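Local coordinates for protein alpha-glucosidase (Pseudoalteromonas sp. K8, PDB 5HQA) that is a glycoside hydrolase family 97 alpha-glucosidase that cleaves alpha-glucosides, is activated by chloride, and carries a calcium ion beside its glycan pocket, at residues 108-113 against 227-232. Residues are numbered along the deposited sequence; the frame is centred on the assembly and turned at random. Where two conformers were deposited one is given.
Sequences VGFRYE and PWRTIQ
Two neighbouring antiparallel strands of the N-terminal beta domain pair where Val108 faces Ile231 and Phe110 faces Arg229, each couple joined by two backbone hydrogen bonds. The shortest runs from Arg229 N to Phe110 O (2.7 Å), and between the couples Gly109 CA lies 3.2 Å from Arg229 O. Strands 107-114 and 224-234 are central in a nine-stranded antiparallel sheet of a family region related to galactose mutarotase. On the face carrying Phe110, which is turned to strand 122-134 of the domain's other sheet, Arg229 CB sits over the Phe110 ring, 3.9 Å from its centroid. The Phe110 ring and the Arg229 guanidinium are almost perpendicular; the bend at Arg229 chi2 (73°) takes that guanidinium on to salt bridges with Glu128 and Glu186. At the edge of the same ring, Phe110 CE2 meets Ile231 CD1 at 4.2 Å. On the other face, the Trp228 indole brings the edge at CE3 against the backbone of Gly109 and Phe110, while Arg111 runs extended over its flat side. Arg111 CG stands 3.9 Å above the centre of the six-membered ring, and the guanidinium continues across CZ2, its plane 23° from the indole's. Glu113 OE2, which also pairs with Arg100, takes Arg111 NE (2.8 Å) and NH2 in the guanidinium plane. An alanine in place of Arg111 would probably leave the indole without this cover and Glu113 OE2 without two of its donors, though still paired with Arg100.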
loop_
_atom_site.group_PDB
_atom_site.type_symbol
_atom_site.label_atom_id
_atom_site.label_comp_id
_atom_site.label_asym_id
_atom_site.label_seq_id
_atom_site.Cartn_x
_atom_site.Cartn_y
_atom_site.Cartn_z
ATOM N N VAL A 108 -4.445 -10.739 15.203
ATOM C CA VAL A 108 -5.729 -10.413 15.811
ATOM C C VAL A 108 -6.202 -9.049 15.333
ATOM O O VAL A 108 -5.407 -8.134 15.085
ATOM C CB VAL A 108 -5.675 -10.451 17.359
ATOM C CG1 VAL A 108 -5.027 -11.731 17.842
ATOM C CG2 VAL A 108 -4.953 -9.244 17.909
ATOM N N GLY A 109 -7.511 -8.920 15.202
ATOM C CA GLY A 109 -8.145 -7.643 14.913
ATOM C C GLY A 109 -9.182 -7.359 15.980
ATOM O O GLY A 109 -9.841 -8.278 16.476
ATOM N N PHE A 110 -9.314 -6.084 16.352
ATOM C CA PHE A 110 -10.402 -5.726 17.259
ATOM C C PHE A 110 -10.953 -4.349 16.913
ATOM O O PHE A 110 -10.254 -3.500 16.348
ATOM C CB PHE A 110 -9.984 -5.794 18.752
ATOM C CG PHE A 110 -8.905 -4.815 19.156
ATOM C CD1 PHE A 110 -9.235 -3.557 19.633
ATOM C CD2 PHE A 110 -7.563 -5.178 19.093
ATOM C CE1 PHE A 110 -8.245 -2.655 20.020
ATOM C CE2 PHE A 110 -6.564 -4.286 19.479
ATOM C CZ PHE A 110 -6.909 -3.019 19.941
ATOM N N ARG A 111 -12.226 -4.141 17.245
ATOM C CA ARG A 111 -12.841 -2.837 17.041
ATOM C C ARG A 111 -13.863 -2.601 18.135
ATOM O O ARG A 111 -14.379 -3.537 18.751
ATOM C CB ARG A 111 -13.506 -2.716 15.665
ATOM C CG ARG A 111 -14.811 -3.485 15.558
ATOM C CD ARG A 111 -15.494 -3.213 14.235
ATOM N NE ARG A 111 -16.788 -3.882 14.163
ATOM C CZ ARG A 111 -17.495 -4.004 13.047
ATOM N NH1 ARG A 111 -17.035 -3.504 11.905
ATOM N NH2 ARG A 111 -18.662 -4.632 13.072
ATOM N N TYR A 112 -14.128 -1.326 18.393
ATOM C CA TYR A 112 -15.164 -0.939 19.335
ATOM C C TYR A 112 -16.491 -0.852 18.610
ATOM O O TYR A 112 -16.553 -0.413 17.458
ATOM C CB TYR A 112 -14.871 0.420 19.949
ATOM C CG TYR A 112 -13.577 0.571 20.709
ATOM C CD1 TYR A 112 -12.361 0.737 20.045
ATOM C CD2 TYR A 112 -13.580 0.624 22.103
ATOM C CE1 TYR A 112 -11.174 0.929 20.755
ATOM C CE2 TYR A 112 -12.411 0.806 22.814
ATOM C CZ TYR A 112 -11.212 0.968 22.138
ATOM O OH TYR A 112 -10.062 1.163 22.869
ATOM N N GLU A 113 -17.554 -1.248 19.297
ATOM C CA GLU A 113 -18.915 -1.079 18.802
ATOM C C GLU A 113 -19.696 -0.390 19.909
ATOM O O GLU A 113 -19.974 -0.993 20.950
ATOM C CB GLU A 113 -19.528 -2.423 18.395
ATOM C CG GLU A 113 -18.747 -3.054 17.239
ATOM C CD GLU A 113 -19.202 -4.457 16.866
ATOM O OE1 GLU A 113 -20.208 -4.943 17.434
ATOM O OE2 GLU A 113 -18.536 -5.077 15.998
ATOM N N PRO A 227 -12.741 1.676 13.133
ATOM C CA PRO A 227 -12.064 0.705 12.269
ATOM C C PRO A 227 -11.454 -0.401 13.117
ATOM O O PRO A 227 -11.359 -0.305 14.341
ATOM C CB PRO A 227 -10.981 1.534 11.559
ATOM C CG PRO A 227 -11.432 2.982 11.711
ATOM C CD PRO A 227 -12.146 3.023 13.036
ATOM N N TRP A 228 -11.027 -1.467 12.452
ATOM C CA TRP A 228 -10.311 -2.528 13.144
ATOM C C TRP A 228 -8.890 -2.083 13.470
ATOM O O TRP A 228 -8.235 -1.425 12.664
ATOM C CB TRP A 228 -10.271 -3.786 12.274
ATOM C CG TRP A 228 -11.624 -4.368 12.039
ATOM C CD1 TRP A 228 -12.489 -4.063 11.027
ATOM C CD2 TRP A 228 -12.277 -5.354 12.849
ATOM N NE1 TRP A 228 -13.649 -4.803 11.161
ATOM C CE2 TRP A 228 -13.541 -5.603 12.268
ATOM C CE3 TRP A 228 -11.914 -6.051 14.008
ATOM C CZ2 TRP A 228 -14.446 -6.528 12.804
ATOM C CZ3 TRP A 228 -12.818 -6.971 14.548
ATOM C CH2 TRP A 228 -14.066 -7.195 13.948
ATOM N N ARG A 229 -8.420 -2.428 14.662
ATOM C CA ARG A 229 -7.007 -2.326 15.020
ATOM C C ARG A 229 -6.406 -3.713 14.840
ATOM O O ARG A 229 -6.990 -4.694 15.312
ATOM C CB ARG A 229 -6.838 -1.859 16.466
ATOM C CG ARG A 229 -7.103 -0.377 16.704
ATOM C CD ARG A 229 -8.592 -0.004 16.629
ATOM N NE ARG A 229 -8.754 1.452 16.620
ATOM C CZ ARG A 229 -8.570 2.210 15.538
ATOM N NH1 ARG A 229 -8.238 1.651 14.371
ATOM N NH2 ARG A 229 -8.720 3.528 15.623
ATOM N N THR A 230 -5.277 -3.813 14.131
ATOM C CA THR A 230 -4.737 -5.122 13.781
ATOM C C THR A 230 -3.353 -5.319 14.379
ATOM O O THR A 230 -2.528 -4.399 14.391
ATOM C CB THR A 230 -4.677 -5.354 12.250
ATOM O OG1 THR A 230 -3.774 -4.426 11.637
ATOM C CG2 THR A 230 -6.048 -5.176 11.628
ATOM N N ILE A 231 -3.110 -6.534 14.872
ATOM C CA ILE A 231 -1.821 -6.932 15.423
ATOM C C ILE A 231 -1.441 -8.244 14.750
ATOM O O ILE A 231 -1.947 -9.309 15.123
ATOM C CB ILE A 231 -1.855 -7.088 16.946
ATOM C CG1 ILE A 231 -2.413 -5.813 17.601
ATOM C CG2 ILE A 231 -0.455 -7.406 17.460
ATOM C CD1 ILE A 231 -2.716 -5.966 19.096
ATOM N N GLN A 232 -0.562 -8.176 13.754
ATOM C CA GLN A 232 -0.034 -9.387 13.145
ATOM C C GLN A 232 1.105 -9.921 13.998
ATOM O O GLN A 232 1.925 -9.152 14.509
ATOM C CB GLN A 232 0.466 -9.106 11.728
ATOM C CG GLN A 232 -0.644 -8.732 10.754
ATOM C CD GLN A 232 -0.135 -8.573 9.339
ATOM O OE1 GLN A 232 -0.142 -7.474 8.768
ATOM N NE2 GLN A 232 0.298 -9.678 8.756
#